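Phenol hydroxylase component phN (Pseudomonas stutzeri, PDB 3U52) probably forms the diiron-bearing hydroxylase subunit of a multicomponent monooxygenase that uses molecular oxygen to hydroxylate phenol. Local coordinates at residues Pro35-Glu40 with Arg120-Ala125; Gln113-Val118 with Phe188-Ala193; Ala214-Asp219 with Asn286-Trp291. One frame throughout, in Å; residues are numbered along the deposited sequence.

Interaction 1: residues Pro35-Glu40 with Arg120-Ala125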
ATOM      1  N   PRO A  35      -0.553  43.520  10.449  1.00 20.81           N
ATOM      2  CA  PRO A  35       0.452  44.463  10.927  1.00 21.76           C
ATOM      3  C   PRO A  35       1.857  44.208  10.409  1.00 23.46           C
ATOM      4  O   PRO A  35       2.711  45.068  10.575  1.00 24.70           O
ATOM      5  CB  PRO A  35       0.424  44.243  12.454  1.00 21.51           C
ATOM      6  CG  PRO A  35       0.062  42.715  12.572  1.00 20.79           C
ATOM      7  CD  PRO A  35      -0.899  42.492  11.455  1.00 19.74           C
ATOM      8  N   GLU A  36       2.090  43.076   9.736  1.00 24.30           N
ATOM      9  CA  GLU A  36       3.485  42.681   9.416  1.00 24.85           C
ATOM     10  C   GLU A  36       3.900  42.939   7.983  1.00 25.92           C
ATOM     11  O   GLU A  36       5.019  42.647   7.589  1.00 26.72           O
ATOM     12  CB  GLU A  36       3.728  41.204   9.725  1.00 24.66           C
ATOM     13  CG  GLU A  36       3.651  40.843  11.164  1.00 23.33           C
ATOM     14  CD  GLU A  36       4.077  39.415  11.400  1.00 30.16           C
ATOM     15  OE1 GLU A  36       4.685  38.786  10.480  1.00 31.09           O
ATOM     16  OE2 GLU A  36       3.833  38.929  12.519  1.00 30.94           O
ATOM     17  N   GLU A  37       3.035  43.514   7.183  1.00 26.65           N
ATOM     18  CA  GLU A  37       3.381  43.549   5.757  1.00 28.69           C
ATOM     19  C   GLU A  37       3.914  44.864   5.195  1.00 28.51           C
ATOM     20  O   GLU A  37       4.016  45.030   3.968  1.00 28.07           O
ATOM     21  CB  GLU A  37       2.270  42.932   4.893  1.00 29.31           C
ATOM     22  CG  GLU A  37       0.934  43.540   5.000  1.00 33.23           C
ATOM     23  CD  GLU A  37      -0.075  42.906   4.022  1.00 36.93           C
ATOM     24  OE1 GLU A  37       0.200  41.831   3.424  1.00 38.25           O
ATOM     25  OE2 GLU A  37      -1.155  43.500   3.852  1.00 39.52           O
ATOM     26  N   ASP A  38       4.320  45.769   6.090  1.00 28.45           N
ATOM     27  CA  ASP A  38       4.870  47.067   5.676  1.00 29.07           C
ATOM     28  C   ASP A  38       6.341  47.281   6.025  1.00 28.22           C
ATOM     29  O   ASP A  38       7.019  48.051   5.326  1.00 28.99           O
ATOM     30  CB  ASP A  38       4.062  48.234   6.282  1.00 30.52           C
ATOM     31  CG  ASP A  38       2.662  48.379   5.669  1.00 35.94           C
ATOM     32  OD1 ASP A  38       2.536  48.768   4.485  1.00 42.51           O
ATOM     33  OD2 ASP A  38       1.673  48.119   6.380  1.00 44.55           O
ATOM     34  N   PHE A  39       6.817  46.646   7.102  1.00 26.58           N
ATOM     35  CA  PHE A  39       8.073  47.017   7.727  1.00 25.89           C
ATOM     36  C   PHE A  39       9.310  46.590   6.968  1.00 26.43           C
ATOM     37  O   PHE A  39      10.379  47.006   7.347  1.00 25.50           O
ATOM     38  CB  PHE A  39       8.201  46.548   9.185  1.00 25.06           C
ATOM     39  CG  PHE A  39       8.510  45.077   9.344  1.00 25.08           C
ATOM     40  CD1 PHE A  39       9.844  44.610   9.430  1.00 20.89           C
ATOM     41  CD2 PHE A  39       7.471  44.162   9.407  1.00 19.56           C
ATOM     42  CE1 PHE A  39      10.118  43.257   9.588  1.00 22.90           C
ATOM     43  CE2 PHE A  39       7.721  42.803   9.595  1.00 24.50           C
ATOM     44  CZ  PHE A  39       9.036  42.330   9.699  1.00 21.07           C
ATOM     45  N   GLU A  40       9.161  45.766   5.921  1.00 25.77           N
ATOM     46  CA  GLU A  40      10.303  45.274   5.125  1.00 25.09           C
ATOM     47  C   GLU A  40      10.646  46.200   3.938  1.00 25.62           C
ATOM     48  O   GLU A  40      11.704  46.074   3.317  1.00 25.86           O
ATOM     49  CB  GLU A  40      10.009  43.846   4.591  1.00 25.14           C
ATOM     50  CG  GLU A  40      10.108  42.758   5.655  1.00 24.29           C
ATOM     51  CD  GLU A  40       9.575  41.415   5.138  1.00 26.09           C
ATOM     52  OE1 GLU A  40       8.356  41.301   4.867  1.00 22.98           O
ATOM     53  OE2 GLU A  40      10.384  40.474   5.010  1.00 23.55           O
ATOM     54  N   ARG A 120      -1.354  33.529   7.724  1.00 24.45           N
ATOM     55  CA  ARG A 120      -2.161  34.547   8.430  1.00 22.98           C
ATOM     56  C   ARG A 120      -1.771  36.030   8.087  1.00 23.07           C
ATOM     57  O   ARG A 120      -2.604  36.928   8.194  1.00 23.80           O
ATOM     58  CB  ARG A 120      -2.091  34.302   9.949  1.00 22.40           C
ATOM     59  CG  ARG A 120      -2.680  35.427  10.807  1.00 18.56           C
ATOM     60  CD  ARG A 120      -4.228  35.504  10.650  1.00 22.63           C
ATOM     61  NE  ARG A 120      -4.800  36.573  11.472  1.00 17.84           N
ATOM     62  CZ  ARG A 120      -4.716  37.869  11.198  1.00 20.17           C
ATOM     63  NH1 ARG A 120      -4.115  38.326  10.072  1.00 18.24           N
ATOM     64  NH2 ARG A 120      -5.267  38.717  12.063  1.00 22.40           N
ATOM     65  N   GLN A 121      -0.536  36.301   7.677  1.00 23.45           N
ATOM     66  CA  GLN A 121      -0.046  37.711   7.640  1.00 24.66           C
ATOM     67  C   GLN A 121      -0.360  38.524   6.428  1.00 24.16           C
ATOM     68  O   GLN A 121      -0.319  39.750   6.530  1.00 24.05           O
ATOM     69  CB  GLN A 121       1.470  37.833   7.843  1.00 24.75           C
ATOM     70  CG  GLN A 121       2.012  37.257   9.100  1.00 27.88           C
ATOM     71  CD  GLN A 121       1.221  37.593  10.313  1.00 30.91           C
ATOM     72  OE1 GLN A 121       0.908  38.793  10.625  1.00 33.37           O
ATOM     73  NE2 GLN A 121       0.881  36.538  11.052  1.00 30.63           N
ATOM     74  N   PHE A 122      -0.604  37.861   5.284  1.00 24.33           N
ATOM     75  CA  PHE A 122      -0.780  38.543   3.994  1.00 24.98           C
ATOM     76  C   PHE A 122      -2.218  38.978   3.847  1.00 25.14           C
ATOM     77  O   PHE A 122      -3.126  38.191   4.174  1.00 24.70           O
ATOM     78  CB  PHE A 122      -0.404  37.631   2.808  1.00 25.37           C
ATOM     79  CG  PHE A 122       1.044  37.314   2.738  1.00 24.52           C
ATOM     80  CD1 PHE A 122       1.990  38.347   2.795  1.00 24.21           C
ATOM     81  CD2 PHE A 122       1.475  36.015   2.603  1.00 24.18           C
ATOM     82  CE1 PHE A 122       3.336  38.111   2.718  1.00 24.74           C
ATOM     83  CE2 PHE A 122       2.842  35.746   2.550  1.00 27.94           C
ATOM     84  CZ  PHE A 122       3.785  36.810   2.612  1.00 27.42           C
ATOM     85  N   SER A 123      -2.440  40.199   3.371  1.00 24.32           N
ATOM     86  CA  SER A 123      -3.789  40.670   3.201  1.00 25.43           C
ATOM     87  C   SER A 123      -4.408  40.127   1.962  1.00 26.53           C
ATOM     88  O   SER A 123      -5.616  40.276   1.771  1.00 26.27           O
ATOM     89  CB  SER A 123      -3.923  42.205   3.244  1.00 26.18           C
ATOM     90  OG  SER A 123      -3.078  42.869   2.306  1.00 29.27           O
ATOM     91  N   GLY A 124      -3.618  39.480   1.105  1.00 25.56           N
ATOM     92  CA  GLY A 124      -4.214  38.890  -0.103  1.00 24.78           C
ATOM     93  C   GLY A 124      -4.729  37.490   0.177  1.00 25.42           C
ATOM     94  O   GLY A 124      -3.941  36.604   0.549  1.00 24.91           O
ATOM     95  N   ALA A 125      -6.038  37.284   0.005  1.00 24.79           N
ATOM     96  CA  ALA A 125      -6.687  36.034   0.416  1.00 24.03           C
ATOM     97  C   ALA A 125      -6.113  34.886  -0.381  1.00 24.16           C
ATOM     98  O   ALA A 125      -5.940  33.801   0.143  1.00 25.46           O
ATOM     99  CB  ALA A 125      -8.211  36.100   0.244  1.00 22.40           C
TER
HETATM  100  O   HOH W   1       0.472  40.975   8.566  1.00 22.18           O
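Glu37 grips Ser123 with both oxygens of its carboxylate, and this pair forms the tight half of the contact. OE2 accepts the Ser123 hydroxyl, OG, at a short 2.5 Å through its syn lone pair. OE1 takes the backbone N of the same serine at 3.1 Å, met from above the carboxylate plane, 37° out of it. The Glu37 chain leaves the backbone with CG between N and the carbonyl carbon (chi1 58°) and then runs extended, which carries the charged group across to the turn that follows helix 105-121. There OE1 also lies at the edge of the Phe122 ring, 4.0 Å from CD1. Trp47 touches both Glu37 and Ser123, adding an aromatic wall.

The other half is looser and wetter. The carboxylate of Glu36 stacks on the amide of Gln121, the planes 17° apart, with Glu36 CD 3.3 Å from Gln121 OE1. Glu36 OE2 and Gln121 OE1, both acceptors, do not bond each other: Glu36 OE2 turns to Lys117 in a salt bridge, and Glu36 OE1 to a bound glycerol. Gln121 bends at chi2, and its OE1 joins its own backbone O in receiving hydrogens from one water, which in turn accepts from Glu36 N at 2.9 Å. Towards the exposed Pro35 the contact thins to an approach of 4.2 Å between Pro35 CD and Gln121 OE1.

The chemistry thus divides the labour. A buried carboxylate, paired with a hydroxyl and an amide N-H, pins the loop directly, and these two donors probably steady its negative charge; alongside, a water bridges oxygens and nitrogen that do not meet by themselves.

Interaction 2: residues Gln113-Val118 with Phe188-Ala193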
ATOM      1  N   GLN A 113       5.349  25.444  10.755  1.00 19.50           N
ATOM      2  CA  GLN A 113       5.048  26.614  11.595  1.00 20.70           C
ATOM      3  C   GLN A 113       5.226  27.963  10.884  1.00 19.10           C
ATOM      4  O   GLN A 113       4.425  28.846  11.084  1.00 19.83           O
ATOM      5  CB  GLN A 113       5.924  26.619  12.852  1.00 21.43           C
ATOM      6  CG  GLN A 113       6.255  25.284  13.411  1.00 25.24           C
ATOM      7  CD  GLN A 113       7.067  25.367  14.645  1.00 31.85           C
ATOM      8  OE1 GLN A 113       8.311  25.225  14.614  1.00 32.97           O
ATOM      9  NE2 GLN A 113       6.395  25.631  15.758  1.00 32.18           N
ATOM     10  N   GLY A 114       6.305  28.117  10.112  1.00 17.18           N
ATOM     11  CA  GLY A 114       6.602  29.358   9.382  1.00 16.68           C
ATOM     12  C   GLY A 114       5.556  29.646   8.320  1.00 16.69           C
ATOM     13  O   GLY A 114       5.078  30.784   8.202  1.00 13.97           O
ATOM     14  N   TYR A 115       5.165  28.629   7.549  1.00 17.32           N
ATOM     15  CA  TYR A 115       4.108  28.828   6.560  1.00 17.25           C
ATOM     16  C   TYR A 115       2.725  29.036   7.209  1.00 17.38           C
ATOM     17  O   TYR A 115       1.909  29.806   6.678  1.00 17.65           O
ATOM     18  CB  TYR A 115       4.054  27.661   5.567  1.00 20.20           C
ATOM     19  CG  TYR A 115       5.039  27.828   4.428  1.00 18.01           C
ATOM     20  CD1 TYR A 115       6.254  27.131   4.442  1.00 20.26           C
ATOM     21  CD2 TYR A 115       4.788  28.729   3.383  1.00 19.11           C
ATOM     22  CE1 TYR A 115       7.185  27.309   3.431  1.00 23.07           C
ATOM     23  CE2 TYR A 115       5.733  28.913   2.344  1.00 20.55           C
ATOM     24  CZ  TYR A 115       6.917  28.201   2.396  1.00 21.60           C
ATOM     25  OH  TYR A 115       7.830  28.333   1.386  1.00 27.12           O
ATOM     26  N   SER A 116       2.438  28.347   8.311  1.00 17.79           N
ATOM     27  CA  SER A 116       1.170  28.592   9.046  1.00 19.15           C
ATOM     28  C   SER A 116       1.077  30.096   9.409  1.00 19.36           C
ATOM     29  O   SER A 116       0.063  30.776   9.169  1.00 18.22           O
ATOM     30  CB  SER A 116       1.127  27.764  10.330  1.00 19.77           C
ATOM     31  OG  SER A 116       1.033  26.356  10.067  1.00 24.12           O
ATOM     32  N   LYS A 117       2.139  30.605  10.020  1.00 20.20           N
ATOM     33  CA  LYS A 117       2.155  32.007  10.388  1.00 21.85           C
ATOM     34  C   LYS A 117       2.038  32.946   9.206  1.00 22.59           C
ATOM     35  O   LYS A 117       1.298  33.914   9.274  1.00 21.77           O
ATOM     36  CB  LYS A 117       3.368  32.333  11.266  1.00 22.01           C
ATOM     37  CG  LYS A 117       3.638  33.878  11.391  1.00 24.59           C
ATOM     38  CD  LYS A 117       4.529  34.194  12.568  1.00 25.32           C
ATOM     39  CE  LYS A 117       4.717  35.739  12.652  1.00 25.86           C
ATOM     40  NZ  LYS A 117       3.637  36.319  13.540  1.00 27.49           N
ATOM     41  N   VAL A 118       2.743  32.676   8.103  1.00 23.95           N
ATOM     42  CA  VAL A 118       2.696  33.566   6.941  1.00 24.29           C
ATOM     43  C   VAL A 118       1.327  33.471   6.191  1.00 26.07           C
ATOM     44  O   VAL A 118       0.826  34.453   5.600  1.00 27.47           O
ATOM     45  CB  VAL A 118       4.002  33.301   6.067  1.00 26.15           C
ATOM     46  CG1 VAL A 118       3.756  32.251   4.994  1.00 21.75           C
ATOM     47  CG2 VAL A 118       4.561  34.582   5.488  1.00 26.51           C
ATOM     48  N   PHE A 188       7.568  38.691   3.602  1.00 18.04           N
ATOM     49  CA  PHE A 188       8.098  38.690   2.237  1.00 18.04           C
ATOM     50  C   PHE A 188       9.470  38.049   2.112  1.00 17.95           C
ATOM     51  O   PHE A 188       9.744  37.344   1.107  1.00 17.36           O
ATOM     52  CB  PHE A 188       8.055  40.088   1.602  1.00 16.95           C
ATOM     53  CG  PHE A 188       6.632  40.611   1.390  1.00 17.98           C
ATOM     54  CD1 PHE A 188       6.140  41.622   2.186  1.00 17.68           C
ATOM     55  CD2 PHE A 188       5.835  40.100   0.376  1.00 19.55           C
ATOM     56  CE1 PHE A 188       4.833  42.099   2.005  1.00 22.49           C
ATOM     57  CE2 PHE A 188       4.519  40.556   0.176  1.00 22.70           C
ATOM     58  CZ  PHE A 188       4.022  41.566   1.016  1.00 19.49           C
ATOM     59  N   GLU A 189      10.330  38.307   3.089  1.00 17.43           N
ATOM     60  CA  GLU A 189      11.676  37.685   3.073  1.00 17.98           C
ATOM     61  C   GLU A 189      11.535  36.191   3.351  1.00 17.04           C
ATOM     62  O   GLU A 189      12.178  35.377   2.685  1.00 15.62           O
ATOM     63  CB  GLU A 189      12.646  38.341   4.063  1.00 18.39           C
ATOM     64  CG  GLU A 189      14.060  37.741   3.953  1.00 18.43           C
ATOM     65  CD  GLU A 189      15.089  38.400   4.856  1.00 20.03           C
ATOM     66  OE1 GLU A 189      16.235  37.944   4.814  1.00 18.82           O
ATOM     67  OE2 GLU A 189      14.798  39.365   5.597  1.00 19.00           O
ATOM     68  N   PHE A 190      10.643  35.830   4.267  1.00 16.53           N
ATOM     69  CA  PHE A 190      10.409  34.389   4.536  1.00 17.63           C
ATOM     70  C   PHE A 190      10.037  33.690   3.213  1.00 18.10           C
ATOM     71  O   PHE A 190      10.651  32.658   2.842  1.00 18.74           O
ATOM     72  CB  PHE A 190       9.328  34.148   5.590  1.00 17.22           C
ATOM     73  CG  PHE A 190       8.998  32.665   5.818  1.00 17.44           C
ATOM     74  CD1 PHE A 190       9.795  31.864   6.621  1.00 12.78           C
ATOM     75  CD2 PHE A 190       7.928  32.074   5.164  1.00 18.74           C
ATOM     76  CE1 PHE A 190       9.499  30.502   6.818  1.00 16.59           C
ATOM     77  CE2 PHE A 190       7.633  30.726   5.348  1.00 18.47           C
ATOM     78  CZ  PHE A 190       8.422  29.948   6.180  1.00 17.64           C
ATOM     79  N   LEU A 191       9.064  34.252   2.502  1.00 17.26           N
ATOM     80  CA  LEU A 191       8.673  33.656   1.209  1.00 20.42           C
ATOM     81  C   LEU A 191       9.815  33.663   0.170  1.00 20.15           C
ATOM     82  O   LEU A 191      10.030  32.676  -0.568  1.00 20.44           O
ATOM     83  CB  LEU A 191       7.407  34.326   0.678  1.00 20.82           C
ATOM     84  CG  LEU A 191       6.100  33.510   0.750  1.00 25.62           C
ATOM     85  CD1 LEU A 191       5.987  32.291   1.740  1.00 23.87           C
ATOM     86  CD2 LEU A 191       4.937  34.437   0.795  1.00 29.10           C
ATOM     87  N   THR A 192      10.580  34.750   0.112  1.00 19.40           N
ATOM     88  CA  THR A 192      11.678  34.812  -0.852  1.00 19.81           C
ATOM     89  C   THR A 192      12.752  33.791  -0.522  1.00 20.44           C
ATOM     90  O   THR A 192      13.346  33.192  -1.433  1.00 22.80           O
ATOM     91  CB  THR A 192      12.260  36.245  -0.968  1.00 20.37           C
ATOM     92  OG1 THR A 192      11.215  37.113  -1.438  1.00 20.93           O
ATOM     93  CG2 THR A 192      13.440  36.280  -1.966  1.00 18.44           C
ATOM     94  N   ALA A 193      13.033  33.614   0.766  1.00 20.03           N
ATOM     95  CA  ALA A 193      14.040  32.678   1.236  1.00 19.67           C
ATOM     96  C   ALA A 193      13.626  31.235   0.939  1.00 18.78           C
ATOM     97  O   ALA A 193      14.376  30.440   0.370  1.00 18.70           O
ATOM     98  CB  ALA A 193      14.193  32.823   2.752  1.00 17.35           C
TER
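Phe190 pushes its ring into the hollow that Gly114 leaves on helix 105-121, and the fit depends on the glycine having no side chain. The ring's CZ comes to 3.6 Å from Gly114 C, and a CB modelled on that glycine would fall 2.7 Å from the same CZ, a clash. The axes of the two short helical segments stay 10.8 Å apart, at 135° between their directions, so the bulk of the aromatic ring spans a broad gap.

One wall of the hollow is Tyr115. With CG anti to the backbone N (chi1 176°), Phe190 reaches straight out from its helix and presents an edge to the tyrosine: CE2 stands 3.7 Å above the Tyr115 ring, over its centre. This is a T-shaped pair, the ring centroids 5.0 Å apart and the planes at 71°. The phenol oxygen of Tyr115 is hydrogen-bonded with Ser195 OG, farther along helix 187-216, which ties the far end of the ring to the helix that supplies the phenylalanine. Another wall is Val118, whose CG1 lies 4.2 Å from Phe190 CD2 and 3.9 Å from Leu191 CD1, a methyl lodged beside both neighbours. Leu191 reaches Tyr115 as well, though its strained torsions make the detail of that approach less certain. Phe179 and Ala182 of helix 173-184 also touch Phe190.

Antiparallel-leaning helices interlocked through one aromatic bump and one glycine hollow fit the helical bundle of the diiron hydroxylases. Both helices carry iron ligands, Glu108 on one and Glu199 on the other, while Leu191 and Phe188 line a pocket in which xenon binds.

Interaction 3: residues Ala214-Asp219 with Asn286-Trp291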
ATOM      1  N   ALA A 214      18.451   6.876  -2.350  1.00 23.64           N
ATOM      2  CA  ALA A 214      17.590   5.815  -1.842  1.00 24.38           C
ATOM      3  C   ALA A 214      17.316   4.757  -2.911  1.00 24.35           C
ATOM      4  O   ALA A 214      17.411   3.567  -2.626  1.00 25.12           O
ATOM      5  CB  ALA A 214      16.271   6.388  -1.312  1.00 23.93           C
ATOM      6  N   ALA A 215      16.985   5.203  -4.122  1.00 24.12           N
ATOM      7  CA  ALA A 215      16.645   4.291  -5.221  1.00 25.07           C
ATOM      8  C   ALA A 215      17.862   3.449  -5.584  1.00 25.82           C
ATOM      9  O   ALA A 215      17.694   2.283  -5.825  1.00 27.63           O
ATOM     10  CB  ALA A 215      16.140   5.036  -6.443  1.00 24.09           C
ATOM     11  N   TYR A 216      19.078   4.009  -5.561  1.00 26.66           N
ATOM     12  CA  TYR A 216      20.285   3.239  -5.955  1.00 26.54           C
ATOM     13  C   TYR A 216      20.851   2.370  -4.829  1.00 25.26           C
ATOM     14  O   TYR A 216      21.783   1.598  -5.061  1.00 25.17           O
ATOM     15  CB  TYR A 216      21.378   4.158  -6.464  1.00 28.32           C
ATOM     16  CG  TYR A 216      21.182   4.774  -7.846  1.00 31.84           C
ATOM     17  CD1 TYR A 216      19.956   5.269  -8.260  1.00 31.94           C
ATOM     18  CD2 TYR A 216      22.277   4.916  -8.705  1.00 37.48           C
ATOM     19  CE1 TYR A 216      19.806   5.854  -9.518  1.00 34.97           C
ATOM     20  CE2 TYR A 216      22.138   5.487  -9.962  1.00 40.14           C
ATOM     21  CZ  TYR A 216      20.909   5.970 -10.355  1.00 37.62           C
ATOM     22  OH  TYR A 216      20.808   6.532 -11.620  1.00 38.90           O
ATOM     23  N   ASN A 217      20.322   2.525  -3.617  1.00 23.36           N
ATOM     24  CA  ASN A 217      20.873   1.868  -2.481  1.00 23.34           C
ATOM     25  C   ASN A 217      19.885   0.993  -1.735  1.00 24.11           C
ATOM     26  O   ASN A 217      20.140   0.594  -0.595  1.00 24.19           O
ATOM     27  CB  ASN A 217      21.586   2.876  -1.562  1.00 23.46           C
ATOM     28  CG  ASN A 217      22.825   3.419  -2.195  1.00 23.22           C
ATOM     29  OD1 ASN A 217      23.904   2.837  -2.052  1.00 24.39           O
ATOM     30  ND2 ASN A 217      22.679   4.467  -2.990  1.00 22.63           N
ATOM     31  N   GLY A 218      18.731   0.735  -2.342  1.00 24.66           N
ATOM     32  CA  GLY A 218      17.830  -0.309  -1.843  1.00 26.16           C
ATOM     33  C   GLY A 218      16.909   0.097  -0.719  1.00 27.45           C
ATOM     34  O   GLY A 218      16.324  -0.772   0.006  1.00 27.86           O
ATOM     35  N   ASP A 219      16.733   1.409  -0.568  1.00 27.10           N
ATOM     36  CA  ASP A 219      15.977   1.932   0.579  1.00 27.28           C
ATOM     37  C   ASP A 219      14.562   2.250   0.073  1.00 27.78           C
ATOM     38  O   ASP A 219      14.285   3.355  -0.430  1.00 27.44           O
ATOM     39  CB  ASP A 219      16.695   3.162   1.152  1.00 26.97           C
ATOM     40  CG  ASP A 219      15.910   3.872   2.264  1.00 28.32           C
ATOM     41  OD1 ASP A 219      14.921   3.322   2.800  1.00 30.29           O
ATOM     42  OD2 ASP A 219      16.310   5.004   2.621  1.00 29.25           O
ATOM     43  N   ASN A 286      26.377   3.084  -3.345  1.00 23.18           N
ATOM     44  CA  ASN A 286      26.173   3.249  -4.797  1.00 23.67           C
ATOM     45  C   ASN A 286      25.893   4.695  -5.143  1.00 23.19           C
ATOM     46  O   ASN A 286      24.921   5.268  -4.623  1.00 22.35           O
ATOM     47  CB  ASN A 286      25.058   2.321  -5.347  1.00 23.11           C
ATOM     48  CG  ASN A 286      25.257   0.877  -4.909  1.00 25.43           C
ATOM     49  OD1 ASN A 286      26.387   0.382  -4.926  1.00 28.47           O
ATOM     50  ND2 ASN A 286      24.197   0.213  -4.489  1.00 19.90           N
ATOM     51  N   LYS A 287      26.721   5.252  -6.047  1.00 22.97           N
ATOM     52  CA  LYS A 287      26.707   6.671  -6.374  1.00 24.68           C
ATOM     53  C   LYS A 287      25.645   6.966  -7.423  1.00 25.76           C
ATOM     54  O   LYS A 287      25.428   6.155  -8.329  1.00 26.99           O
ATOM     55  CB  LYS A 287      28.071   7.145  -6.929  1.00 24.08           C
ATOM     56  CG  LYS A 287      29.321   6.752  -6.126  1.00 23.12           C
ATOM     57  CD  LYS A 287      29.387   7.394  -4.698  1.00 23.04           C
ATOM     58  CE  LYS A 287      30.539   6.759  -3.885  1.00 20.55           C
ATOM     59  NZ  LYS A 287      30.495   7.229  -2.425  1.00 25.81           N
ATOM     60  N   VAL A 288      25.002   8.120  -7.306  1.00 26.25           N
ATOM     61  CA  VAL A 288      24.020   8.595  -8.297  1.00 27.86           C
ATOM     62  C   VAL A 288      24.750   9.469  -9.339  1.00 28.28           C
ATOM     63  O   VAL A 288      24.761   9.188 -10.543  1.00 29.29           O
ATOM     64  CB  VAL A 288      22.869   9.425  -7.634  1.00 28.32           C
ATOM     65  CG1 VAL A 288      21.781   9.804  -8.691  1.00 30.83           C
ATOM     66  CG2 VAL A 288      22.231   8.654  -6.505  1.00 29.15           C
ATOM     67  N   MET A 289      25.340  10.541  -8.863  1.00 26.47           N
ATOM     68  CA  MET A 289      26.112  11.463  -9.689  1.00 25.69           C
ATOM     69  C   MET A 289      26.983  12.205  -8.686  1.00 23.71           C
ATOM     70  O   MET A 289      26.798  12.025  -7.470  1.00 24.52           O
ATOM     71  CB  MET A 289      25.225  12.436 -10.459  1.00 26.85           C
ATOM     72  CG  MET A 289      24.492  13.455  -9.603  1.00 30.92           C
ATOM     73  SD  MET A 289      23.195  14.379 -10.487  1.00 37.82           S
ATOM     74  CE  MET A 289      21.827  13.750  -9.501  1.00 38.27           C
ATOM     75  N   SER A 290      27.946  12.972  -9.162  1.00 21.43           N
ATOM     76  CA  SER A 290      28.788  13.681  -8.212  1.00 20.66           C
ATOM     77  C   SER A 290      28.108  14.986  -7.840  1.00 20.57           C
ATOM     78  O   SER A 290      27.211  15.450  -8.565  1.00 19.54           O
ATOM     79  CB  SER A 290      30.153  13.969  -8.821  1.00 19.73           C
ATOM     80  OG  SER A 290      30.023  14.825  -9.957  1.00 20.33           O
ATOM     81  N   TRP A 291      28.554  15.618  -6.748  1.00 19.99           N
ATOM     82  CA  TRP A 291      28.056  16.957  -6.411  1.00 19.59           C
ATOM     83  C   TRP A 291      28.335  17.916  -7.556  1.00 19.74           C
ATOM     84  O   TRP A 291      27.507  18.756  -7.927  1.00 19.42           O
ATOM     85  CB  TRP A 291      28.731  17.491  -5.146  1.00 20.06           C
ATOM     86  CG  TRP A 291      28.457  18.971  -4.947  1.00 18.09           C
ATOM     87  CD1 TRP A 291      29.314  19.985  -5.142  1.00 20.23           C
ATOM     88  CD2 TRP A 291      27.216  19.561  -4.514  1.00 18.67           C
ATOM     89  NE1 TRP A 291      28.698  21.200  -4.864  1.00 20.76           N
ATOM     90  CE2 TRP A 291      27.407  20.955  -4.470  1.00 18.82           C
ATOM     91  CE3 TRP A 291      25.960  19.038  -4.173  1.00 19.59           C
ATOM     92  CZ2 TRP A 291      26.388  21.843  -4.075  1.00 16.47           C
ATOM     93  CZ3 TRP A 291      24.955  19.910  -3.775  1.00 20.05           C
ATOM     94  CH2 TRP A 291      25.176  21.291  -3.724  1.00 19.75           C
TER
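The backbone turns at Asn217, which lies 5.9 Å from Asn286 between alpha carbons, and Gly218 continues the turn with a positive phi of 83°, a conformation that glycine adopts easily. Just before it, Ala214 O receives both Asn217 N and Asp219 N, from opposite faces of its carbonyl plane.

Asn217 turns its side-chain amide to the backbone of Asn286 and meets both its N-H and its C=O. Its CG stands anti to its own carbonyl carbon (chi1 -69°), which brings the amide beside that backbone. OD1 accepts Asn286 N at 2.8 Å, in the carbonyl plane and on a lone pair, while ND2 donates to Asn286 O at 2.9 Å along a nearly straight path of 172°. Ser89 OG is also bonded to OD1, and Gly213 O to ND2. Asn286 returns the favour with its own amide, donating to Tyr216 O at 2.8 Å, ND2 approaching in the plane of the Tyr216 carbonyl and that oxygen lying close to the plane of the Asn286 amide. With a leucine in place of Asn217, the main-chain N and O of Asn286 would probably be left without their mates, and Gly213 O would lose a donor.

Beside this polar lattice, Val288 CG2 sits 4.2 Å above one face of the Tyr216 ring, offset towards its rim, and Lys287 O comes to 3.4 Å from Tyr216 CD2. Another protein chain packs against both Tyr216 and Val288.

Asp219 and Ser290 occupy N-cap positions, opening helices 220-250 and 291-310. In this all-helical region the contact joins the C-terminal end of helix 187-216 to the connection between helices 254-283 and 291-310, two asparagine side chains bonding to backbone groups across it, that of Asn217 pairing with both the N-H and the C=O of one residue.

Interactions 1 and 2 work as neighbours, their centres 11 Å apart and both using helix 105-121. A salt bridge of 2.8 Å from Glu36 OE2 to Lys117 NZ joins them, and a probable hydrogen bond of 2.9 Å from Glu40 OE2 to Glu189 N ties the loop to the start of helix 187-216. A xenon site lined by Trp47, Trp50, Phe188 and Leu191 lies at their seam, about 4 Å from the side chain of Phe122. Interaction 3 lies across the chain's centre, 32 Å from interaction 2 between centres, yet shares helix 187-216 with it. That one helix thus carries the iron ligand Glu199 between two distant contacts.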